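Amino acid adenylation domain-containing protein (Bacillus stratosphericus LAMA 585, PDB 6ULY) selects an alpha-keto acid and probably activates it as an acyl adenylate for depsipeptide assembly by a nonribosomal peptide synthetase. Local coordinates at residues 114-118 with 143-148; 133-137 with 149-153; 275-279 with 309-313; 215-219 with 256-260. All blocks are in the same frame, centred on the assembly; numbering follows the deposited sequence.

Contact 1: residues 114-118 with 143-148. With SO4 (sulfate ion), chain M; SO4 (sulfate ion), chain J.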
# COMPACT_ATOMS: atom_id res chain seq x y z
N LEU A 114 -0.96 13.59 -7.70
CA LEU A 114 -0.98 14.12 -9.05
C LEU A 114 0.40 14.02 -9.69
O LEU A 114 0.52 13.65 -10.87
CB LEU A 114 -1.47 15.57 -9.05
CG LEU A 114 -2.91 15.80 -8.60
CD1 LEU A 114 -3.22 17.28 -8.50
CD2 LEU A 114 -3.89 15.11 -9.54
N HIS A 115 1.45 14.36 -8.93
CA HIS A 115 2.80 14.28 -9.47
C HIS A 115 3.15 12.86 -9.89
O HIS A 115 3.79 12.64 -10.92
CB HIS A 115 3.81 14.78 -8.44
CG HIS A 115 5.23 14.67 -8.90
ND1 HIS A 115 5.98 13.52 -8.74
CD2 HIS A 115 6.04 15.56 -9.51
CE1 HIS A 115 7.19 13.71 -9.23
NE2 HIS A 115 7.25 14.94 -9.71
N HIS A 116 2.74 11.87 -9.09
CA HIS A 116 3.04 10.48 -9.42
C HIS A 116 2.44 10.11 -10.77
O HIS A 116 3.14 9.66 -11.68
CB HIS A 116 2.53 9.55 -8.33
CG HIS A 116 2.64 8.10 -8.67
ND1 HIS A 116 3.79 7.37 -8.45
CD2 HIS A 116 1.75 7.25 -9.24
CE1 HIS A 116 3.60 6.13 -8.86
NE2 HIS A 116 2.38 6.03 -9.34
N ALA A 117 1.12 10.28 -10.91
CA ALA A 117 0.46 9.96 -12.17
C ALA A 117 1.02 10.78 -13.31
O ALA A 117 1.25 10.27 -14.42
CB ALA A 117 -1.05 10.18 -12.05
N TRP A 118 1.25 12.07 -13.07
CA TRP A 118 1.79 12.94 -14.12
C TRP A 118 3.13 12.41 -14.62
O TRP A 118 3.37 12.33 -15.83
CB TRP A 118 1.92 14.36 -13.59
CG TRP A 118 2.62 15.32 -14.48
CD1 TRP A 118 2.11 15.96 -15.57
CD2 TRP A 118 3.97 15.79 -14.34
NE1 TRP A 118 3.05 16.79 -16.13
CE2 TRP A 118 4.21 16.70 -15.39
CE3 TRP A 118 5.00 15.52 -13.43
CZ2 TRP A 118 5.43 17.34 -15.56
CZ3 TRP A 118 6.22 16.15 -13.61
CH2 TRP A 118 6.42 17.05 -14.66
N TRP A 143 6.87 21.14 -7.94
CA TRP A 143 7.52 19.93 -8.42
C TRP A 143 8.93 20.17 -8.93
O TRP A 143 9.59 19.23 -9.37
CB TRP A 143 6.68 19.30 -9.54
CG TRP A 143 5.30 18.89 -9.10
CD1 TRP A 143 4.84 18.82 -7.81
CD2 TRP A 143 4.21 18.48 -9.93
NE1 TRP A 143 3.54 18.40 -7.79
CE2 TRP A 143 3.12 18.19 -9.08
CE3 TRP A 143 4.04 18.34 -11.31
CZ2 TRP A 143 1.89 17.75 -9.57
CZ3 TRP A 143 2.82 17.91 -11.79
CH2 TRP A 143 1.76 17.62 -10.92
N HIS A 144 9.41 21.42 -8.88
CA HIS A 144 10.76 21.77 -9.32
C HIS A 144 11.05 21.17 -10.69
O HIS A 144 12.01 20.42 -10.90
CB HIS A 144 11.79 21.33 -8.28
CG HIS A 144 11.60 21.94 -6.94
ND1 HIS A 144 12.09 23.18 -6.60
CD2 HIS A 144 10.94 21.50 -5.84
CE1 HIS A 144 11.76 23.47 -5.36
NE2 HIS A 144 11.06 22.46 -4.87
N THR A 145 10.19 21.52 -11.65
CA THR A 145 10.23 20.95 -12.98
C THR A 145 10.07 22.04 -14.02
O THR A 145 9.37 23.03 -13.81
CB THR A 145 9.13 19.90 -13.18
OG1 THR A 145 9.17 19.41 -14.52
CG2 THR A 145 7.76 20.50 -12.90
N ASP A 146 10.75 21.85 -15.16
CA ASP A 146 10.59 22.69 -16.33
C ASP A 146 9.77 22.00 -17.41
O ASP A 146 9.64 22.54 -18.52
CB ASP A 146 11.96 23.08 -16.89
CG ASP A 146 12.86 23.69 -15.83
OD1 ASP A 146 12.39 24.55 -15.06
OD2 ASP A 146 14.05 23.31 -15.77
N GLN A 147 9.20 20.84 -17.12
CA GLN A 147 8.46 20.04 -18.08
C GLN A 147 6.95 20.21 -17.94
O GLN A 147 6.20 19.50 -18.63
CB GLN A 147 8.81 18.56 -17.92
CG GLN A 147 10.26 18.22 -18.24
CD GLN A 147 10.53 18.24 -19.73
OE1 GLN A 147 10.56 17.19 -20.38
NE2 GLN A 147 10.73 19.43 -20.29
N LEU A 148 6.49 21.10 -17.07
CA LEU A 148 5.07 21.32 -16.89
C LEU A 148 4.51 22.12 -18.06
O LEU A 148 5.10 23.12 -18.48
CB LEU A 148 4.80 22.04 -15.57
CG LEU A 148 3.33 22.08 -15.14
CD1 LEU A 148 2.84 20.68 -14.82
CD2 LEU A 148 3.14 22.99 -13.94
S SO4 M . 6.76 10.12 -7.51
O1 SO4 M . 6.28 8.88 -8.05
O2 SO4 M . 7.48 9.87 -6.30
O3 SO4 M . 7.64 10.75 -8.46
O4 SO4 M . 5.65 10.99 -7.24
S SO4 J . 10.44 14.75 -12.05
O1 SO4 J . 11.77 15.08 -12.49
O2 SO4 J . 10.53 13.74 -11.02
O3 SO4 J . 9.79 15.92 -11.51
O4 SO4 J . 9.67 14.26 -13.19
O HOH W 1 2.83 18.76 -18.36
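H115, W118 and W143 form an aromatic cluster between helix 109-120 and the loop that follows helix 139-142. The imidazole of H115 turns its edge to the indole of W143 in a T-shaped pair: H115 CD2 stands 3.4 Å from W143 CG, over the face of the five-membered ring, and the planes meet at 81°. H115 CB lies over the same ring as a CH-pi donor, 3.8 Å from its centroid. With CG anti to the backbone N (chi1 177°), the imidazole runs alongside the indole, with ND1 and NE2 each meeting a sulfate. W118 meets the other end of W143 at a slant, with W143 CZ3 over one of its faces, 3.5 Å from W118 CD2; the planes are inclined by 39°.

Aliphatic carbons pack around the rings: L114 CB reaches W143 CZ2, and L148 CD1 approaches the pyrrole end of W118. T145 OG1 sits at the W118 rim, 3.6 Å from CH2 of W118, and accepts from Q147 N in an ST turn.

The polar contacts are with water and with sulfates probably from the crystallisation liquor. W118 NE1 donates to a water at 3.0 Å. H115 ND1 donates to one sulfate oxygen, O4, at 3.0 Å and H115 NE2 to O3 of a second sulfate at 3.3 Å, consistent with a protonated imidazole; H116 ND1 shares the first sulfate.

L114 and A117 touch strand 70-74, L148 touches helix 139-142, and H116 O accepts from Q429 NE2 and H116 NE2 is hydrogen-bonded to E426 OE2, both of the second subunit.

Contact 2: residues 133-137 with 149-153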
# COMPACT_ATOMS: atom_id res chain seq x y z
N ILE A 133 -6.15 27.60 -13.96
CA ILE A 133 -4.87 27.52 -14.66
C ILE A 133 -3.77 28.21 -13.88
O ILE A 133 -2.61 27.77 -13.89
CB ILE A 133 -5.00 28.10 -16.09
CG1 ILE A 133 -3.70 27.87 -16.87
CG2 ILE A 133 -5.34 29.58 -16.03
CD1 ILE A 133 -3.81 28.16 -18.34
N GLU A 134 -4.10 29.30 -13.17
CA GLU A 134 -3.10 29.96 -12.34
C GLU A 134 -2.61 29.03 -11.24
O GLU A 134 -1.40 28.86 -11.04
CB GLU A 134 -3.68 31.24 -11.75
N GLU A 135 -3.54 28.41 -10.51
CA GLU A 135 -3.16 27.45 -9.47
C GLU A 135 -2.37 26.29 -10.06
O GLU A 135 -1.28 25.96 -9.58
CB GLU A 135 -4.42 26.94 -8.76
CG GLU A 135 -5.21 28.02 -8.03
CD GLU A 135 -6.60 27.56 -7.64
OE1 GLU A 135 -7.58 28.04 -8.25
OE2 GLU A 135 -6.72 26.71 -6.73
N VAL A 136 -2.91 25.66 -11.11
CA VAL A 136 -2.25 24.49 -11.69
C VAL A 136 -0.85 24.83 -12.17
O VAL A 136 0.05 23.98 -12.11
CB VAL A 136 -3.11 23.91 -12.82
CG1 VAL A 136 -2.34 22.84 -13.58
CG2 VAL A 136 -4.42 23.34 -12.28
N GLN A 137 -0.64 26.05 -12.66
CA GLN A 137 0.69 26.44 -13.10
C GLN A 137 1.68 26.50 -11.95
O GLN A 137 2.89 26.38 -12.17
CB GLN A 137 0.64 27.80 -13.82
CG GLN A 137 0.14 27.71 -15.26
CD GLN A 137 -0.06 29.08 -15.90
OE1 GLN A 137 -0.28 30.08 -15.21
NE2 GLN A 137 0.00 29.12 -17.23
N ARG A 149 3.37 21.67 -18.58
CA ARG A 149 2.67 22.35 -19.67
C ARG A 149 1.19 22.38 -19.34
O ARG A 149 0.59 21.34 -19.06
CB ARG A 149 2.89 21.63 -21.01
CG ARG A 149 4.29 21.82 -21.59
CD ARG A 149 4.52 20.88 -22.76
NE ARG A 149 5.86 21.02 -23.33
CZ ARG A 149 6.36 20.21 -24.26
NH1 ARG A 149 5.64 19.21 -24.74
NH2 ARG A 149 7.59 20.41 -24.72
N VAL A 150 0.60 23.58 -19.36
CA VAL A 150 -0.79 23.78 -19.00
C VAL A 150 -1.49 24.57 -20.10
O VAL A 150 -0.87 25.36 -20.82
CB VAL A 150 -0.92 24.52 -17.65
CG1 VAL A 150 -2.34 24.38 -17.10
CG2 VAL A 150 0.10 23.99 -16.65
N ALA A 151 -2.79 24.34 -20.23
CA ALA A 151 -3.60 25.05 -21.22
C ALA A 151 -5.05 25.01 -20.77
O ALA A 151 -5.53 23.98 -20.30
CB ALA A 151 -3.45 24.42 -22.61
N ALA A 152 -5.73 26.15 -20.90
CA ALA A 152 -7.13 26.25 -20.53
C ALA A 152 -8.03 25.88 -21.70
O ALA A 152 -7.65 26.04 -22.87
CB ALA A 152 -7.46 27.67 -20.05
N VAL A 153 -9.22 25.39 -21.37
CA VAL A 153 -10.16 24.92 -22.39
C VAL A 153 -10.99 26.07 -22.96
O VAL A 153 -11.20 26.13 -24.18
CB VAL A 153 -11.05 23.82 -21.79
CG1 VAL A 153 -12.29 23.61 -22.64
CG2 VAL A 153 -10.27 22.52 -21.65
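V150 points from strand 150-152 into the side of helix 130-137 and is touched by three of its side chains. CG1 of V150 takes two of them, I133 CG1 at 3.8 Å and V136 CG1 likewise at 3.8 Å, so this one methyl fits between residues three apart on the helix. The other methyl, V150 CG2, lies 4.0 Å from CG of Q137, the aliphatic stem of that glutamine. Farther along the strand, I133 CD1 reaches across to A152, 3.8 Å from its backbone N and 4.1 Å from its CB. I133 extends that far because CG1 is anti to the backbone N (chi1 -174°) and the chain continues straight to CD1.

Strand and helix segments run antiparallel, at 174° with axes 8.9 Å apart, which brings I133 opposite A152 and Q137 opposite V150. The strand is held at the margin of its sheet by backbone hydrogen bonds of R149 and A151 to I126 and of A151 and V153 to T128. V136 packs on I126 and T128 of the neighbouring strand 125-128, and V150 also touches T128. Strand 125-128, helix 130-137 and strand 150-152 thus make a beta-alpha-beta crossover between adjacent parallel strands.

No hydrogen bond joins the two segments. The contact depends on aliphatic carbons of I133, V136, Q137 and V150 at van der Waals distance, with the small A152 facing I133, while backbone polar groups bond within the sheet and the helix.

Contact 3: residues 275-279 with 309-313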
# COMPACT_ATOMS: atom_id res chain seq x y z
N PHE A 275 -27.30 10.48 0.85
CA PHE A 275 -28.63 10.18 1.38
C PHE A 275 -28.69 10.50 2.87
O PHE A 275 -29.69 11.05 3.35
CB PHE A 275 -28.98 8.72 1.13
CG PHE A 275 -29.10 8.37 -0.33
CD1 PHE A 275 -27.97 8.12 -1.09
CD2 PHE A 275 -30.34 8.27 -0.94
CE1 PHE A 275 -28.07 7.80 -2.43
CE2 PHE A 275 -30.45 7.95 -2.28
CZ PHE A 275 -29.32 7.71 -3.03
N ALA A 276 -27.63 10.17 3.60
CA ALA A 276 -27.60 10.48 5.03
C ALA A 276 -27.54 11.98 5.26
O ALA A 276 -28.14 12.49 6.21
CB ALA A 276 -26.41 9.79 5.69
N MET A 277 -26.82 12.71 4.40
CA MET A 277 -26.77 14.16 4.53
C MET A 277 -28.16 14.77 4.39
O MET A 277 -28.54 15.65 5.17
CB MET A 277 -25.81 14.76 3.50
CG MET A 277 -24.34 14.52 3.79
SD MET A 277 -23.24 15.25 2.55
CE MET A 277 -23.29 16.97 3.02
N ILE A 278 -28.93 14.31 3.40
CA ILE A 278 -30.29 14.81 3.22
C ILE A 278 -31.14 14.49 4.45
O ILE A 278 -31.93 15.33 4.91
CB ILE A 278 -30.91 14.23 1.94
CG1 ILE A 278 -30.14 14.72 0.70
CG2 ILE A 278 -32.38 14.61 1.83
CD1 ILE A 278 -30.44 16.16 0.33
N ASN A 279 -30.99 13.29 5.00
CA ASN A 279 -31.75 12.92 6.19
C ASN A 279 -31.46 13.85 7.36
O ASN A 279 -32.31 14.01 8.24
CB ASN A 279 -31.46 11.47 6.58
CG ASN A 279 -31.99 10.48 5.56
OD1 ASN A 279 -32.85 10.81 4.74
ND2 ASN A 279 -31.50 9.25 5.62
N THR A 309 -30.60 4.17 6.38
CA THR A 309 -30.41 5.44 5.69
C THR A 309 -31.38 5.57 4.52
O THR A 309 -32.03 6.61 4.36
CB THR A 309 -28.96 5.56 5.20
OG1 THR A 309 -28.07 5.63 6.32
CG2 THR A 309 -28.78 6.80 4.35
N ILE A 310 -31.49 4.53 3.70
CA ILE A 310 -32.35 4.61 2.53
C ILE A 310 -33.82 4.61 2.94
O ILE A 310 -34.64 5.31 2.33
CB ILE A 310 -32.04 3.46 1.54
CG1 ILE A 310 -32.22 2.10 2.22
CG2 ILE A 310 -30.63 3.61 0.99
CD1 ILE A 310 -31.81 0.93 1.34
N HIS A 311 -34.17 3.84 3.97
CA HIS A 311 -35.56 3.80 4.41
C HIS A 311 -36.00 5.16 4.94
O HIS A 311 -37.08 5.66 4.61
CB HIS A 311 -35.76 2.72 5.47
CG HIS A 311 -37.17 2.59 5.93
ND1 HIS A 311 -37.58 2.93 7.20
CD2 HIS A 311 -38.29 2.16 5.29
CE1 HIS A 311 -38.87 2.71 7.33
NE2 HIS A 311 -39.33 2.25 6.18
N ARG A 312 -35.16 5.78 5.78
CA ARG A 312 -35.48 7.11 6.28
C ARG A 312 -35.54 8.12 5.14
O ARG A 312 -36.39 9.01 5.12
CB ARG A 312 -34.44 7.54 7.32
CG ARG A 312 -34.74 8.86 8.01
CD ARG A 312 -35.91 8.73 8.97
NE ARG A 312 -36.53 10.02 9.26
CZ ARG A 312 -37.63 10.17 9.99
NH1 ARG A 312 -38.24 9.11 10.51
NH2 ARG A 312 -38.12 11.39 10.21
N PHE A 313 -34.63 7.98 4.17
CA PHE A 313 -34.63 8.86 3.00
C PHE A 313 -35.96 8.77 2.25
O PHE A 313 -36.54 9.79 1.87
CB PHE A 313 -33.46 8.49 2.10
CG PHE A 313 -33.22 9.43 0.97
CD1 PHE A 313 -33.88 9.27 -0.24
CD2 PHE A 313 -32.30 10.46 1.09
CE1 PHE A 313 -33.64 10.12 -1.30
CE2 PHE A 313 -32.06 11.32 0.04
CZ PHE A 313 -32.73 11.15 -1.15
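The ring of F275 directs its edge at the face of F313, joining helices 272-279 and 307-317. F275 CD2 lies over the centre of the F313 ring, 3.4 Å above its plane; the ring centroids are 4.7 Å apart and the planes make 62°. F313 CG is anti to the backbone N (chi1 -172°), which sends the ring across to helix 272-279, where I278 CB meets F313 CE2 at 3.7 Å.

Smaller apolar groups meet beside the rings: T309 CG2 packs against both F275 CB, at 3.8 Å, and A276 CB, at 4.0 Å. The hydroxyl of T309 turns elsewhere, to T562 of helix 560-570.

The polar link is the amide of N279. Its ND2 donates to T309 O at 3.0 Å, in the carbonyl plane on a lone pair. T309 O also accepts the helical bond from F313 N, so this carbonyl is held by two donors. N279 OD1 lies over the backbone of F313, 3.2 Å from F313 CA, while R312 lays its CB and CG beside the amide and carries its guanidinium to a salt bridge with E282.

The segments cross at 47° with axes 9.1 Å apart, and both phenylalanines rest on I327 of strand 327-333. This is the packing of helices on one side of the parallel part of the mixed nine-stranded sheet, as in the alpha/beta core of ANL adenylating enzymes.

Contact 4: residues 215-219 with 256-260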
# COMPACT_ATOMS: atom_id res chain seq x y z
N SER A 215 -31.57 13.10 -16.60
CA SER A 215 -30.51 12.72 -15.68
C SER A 215 -29.99 13.92 -14.91
O SER A 215 -29.75 14.99 -15.47
CB SER A 215 -29.35 12.05 -16.43
OG SER A 215 -28.39 11.56 -15.52
N LEU A 216 -29.79 13.72 -13.60
CA LEU A 216 -29.19 14.72 -12.73
C LEU A 216 -28.01 14.09 -12.01
O LEU A 216 -28.16 13.06 -11.34
CB LEU A 216 -30.20 15.26 -11.72
CG LEU A 216 -29.64 16.22 -10.67
CD1 LEU A 216 -29.06 17.47 -11.30
CD2 LEU A 216 -30.71 16.57 -9.67
N ASP A 217 -26.83 14.71 -12.13
CA ASP A 217 -25.63 14.22 -11.48
C ASP A 217 -24.80 15.40 -10.99
O ASP A 217 -24.42 16.27 -11.78
CB ASP A 217 -24.79 13.36 -12.44
CG ASP A 217 -23.76 12.51 -11.71
OD1 ASP A 217 -23.19 11.59 -12.34
OD2 ASP A 217 -23.53 12.75 -10.50
N TRP A 218 -24.53 15.42 -9.68
CA TRP A 218 -23.57 16.35 -9.10
C TRP A 218 -22.28 15.68 -8.67
O TRP A 218 -21.33 16.38 -8.27
CB TRP A 218 -24.20 17.08 -7.90
CG TRP A 218 -24.79 16.16 -6.87
CD1 TRP A 218 -26.11 15.85 -6.72
CD2 TRP A 218 -24.09 15.45 -5.84
NE1 TRP A 218 -26.27 14.98 -5.66
CE2 TRP A 218 -25.04 14.73 -5.11
CE3 TRP A 218 -22.74 15.36 -5.48
CZ2 TRP A 218 -24.70 13.91 -4.04
CZ3 TRP A 218 -22.40 14.56 -4.41
CH2 TRP A 218 -23.37 13.84 -3.70
N MET A 219 -22.20 14.35 -8.73
CA MET A 219 -20.97 13.67 -8.36
C MET A 219 -19.86 13.99 -9.36
O MET A 219 -20.13 14.27 -10.53
CB MET A 219 -21.21 12.16 -8.31
CG MET A 219 -21.88 11.70 -7.02
SD MET A 219 -20.79 11.87 -5.60
CE MET A 219 -19.59 10.58 -5.94
N TRP A 256 -29.94 19.23 -3.98
CA TRP A 256 -30.32 18.00 -4.68
C TRP A 256 -31.82 17.97 -4.91
O TRP A 256 -32.29 17.71 -6.02
CB TRP A 256 -29.86 16.79 -3.87
CG TRP A 256 -29.67 15.52 -4.66
CD1 TRP A 256 -29.70 15.38 -6.02
CD2 TRP A 256 -29.42 14.21 -4.13
NE1 TRP A 256 -29.49 14.07 -6.36
CE2 TRP A 256 -29.31 13.33 -5.22
CE3 TRP A 256 -29.28 13.70 -2.83
CZ2 TRP A 256 -29.06 11.97 -5.06
CZ3 TRP A 256 -29.04 12.35 -2.67
CH2 TRP A 256 -28.93 11.50 -3.78
N LEU A 257 -32.60 18.23 -3.85
CA LEU A 257 -34.05 18.25 -4.00
C LEU A 257 -34.47 19.31 -5.00
O LEU A 257 -35.23 19.03 -5.94
CB LEU A 257 -34.71 18.49 -2.64
CG LEU A 257 -34.38 17.45 -1.56
CD1 LEU A 257 -35.28 17.66 -0.34
CD2 LEU A 257 -34.51 16.03 -2.08
N ASP A 258 -33.99 20.55 -4.83
CA ASP A 258 -34.34 21.62 -5.76
C ASP A 258 -34.07 21.21 -7.20
O ASP A 258 -34.88 21.48 -8.10
CB ASP A 258 -33.53 22.88 -5.45
CG ASP A 258 -33.74 23.39 -4.05
OD1 ASP A 258 -34.63 22.88 -3.35
OD2 ASP A 258 -32.98 24.30 -3.65
N TRP A 259 -32.93 20.57 -7.43
CA TRP A 259 -32.51 20.23 -8.78
C TRP A 259 -33.41 19.15 -9.36
O TRP A 259 -33.90 19.27 -10.50
CB TRP A 259 -31.05 19.79 -8.77
CG TRP A 259 -30.07 20.89 -8.45
CD1 TRP A 259 -30.26 22.23 -8.62
CD2 TRP A 259 -28.76 20.74 -7.89
NE1 TRP A 259 -29.14 22.92 -8.21
CE2 TRP A 259 -28.21 22.03 -7.76
CE3 TRP A 259 -27.99 19.63 -7.49
CZ2 TRP A 259 -26.93 22.25 -7.25
CZ3 TRP A 259 -26.72 19.86 -6.98
CH2 TRP A 259 -26.20 21.15 -6.86
N MET A 260 -33.65 18.07 -8.61
CA MET A 260 -34.56 17.04 -9.08
C MET A 260 -35.91 17.63 -9.44
O MET A 260 -36.55 17.21 -10.42
CB MET A 260 -34.73 15.96 -8.01
CG MET A 260 -33.55 15.02 -7.89
SD MET A 260 -33.55 14.13 -6.33
CE MET A 260 -35.03 13.13 -6.47
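Strand 214-217 and helix 255-262 belong to the alpha/beta core of the adenylation domain, where the helix lies on the sheet, nearly antiparallel to the strand, and W256, W259 and M260 meet L216 and W218. The indole of W218 points edge-on at the face of W256: W218 NE1 stands 3.3 Å above the W256 plane, and the two rings are perpendicular, at 90°. The two NE1 atoms, 3.4 Å apart in W218 and W256, are both donors and do not bond each other; W256 NE1 pairs instead with T268 OG1. M260 SD lies over the opposite face of W256. W218 CG sits between backbone N and carbonyl carbon (chi1 53°), which turns the indole so that its NE1 edge meets the W256 face. W218 CB meets W259 CZ3 at 3.9 Å.

L216 CD2 inserts at the helix backbone, 3.4 Å from W259 CB and 3.7 Å from M260 CG, and reaches the edge of W256. At the end of the strand, D217 OD2 accepts from M219 N at 2.7 Å, an Asx turn. F249 stacks on W218.

Helices 246-251 and 255-262 lie in the connection from strand 240-243 to strand 267-270, a beta-alpha-beta crossover that skips strand 214-217.

Overall arrangement
Contacts 1 and 2 lie in one part of the chain, their centres 13 Å apart, and meet where L148 CD2 packs 3.7 Å from V136 O; their segments alternate along the sequence. Contacts 3 and 4 form a second pair, centres 15 Å apart, joined through W256, whose CE3 lies 3.8 Å from I278 CG1 and whose ring meets F275. The pairs are well apart: contact 1 is 41 Å from contact 3, centre to centre, and contact 2 is 29 Å from contact 4. The bound keto acyl adenylate lies about 10 Å from the F275 side chain and about 12 Å from that of W218, so these two side chains are not in direct contact with the ligand.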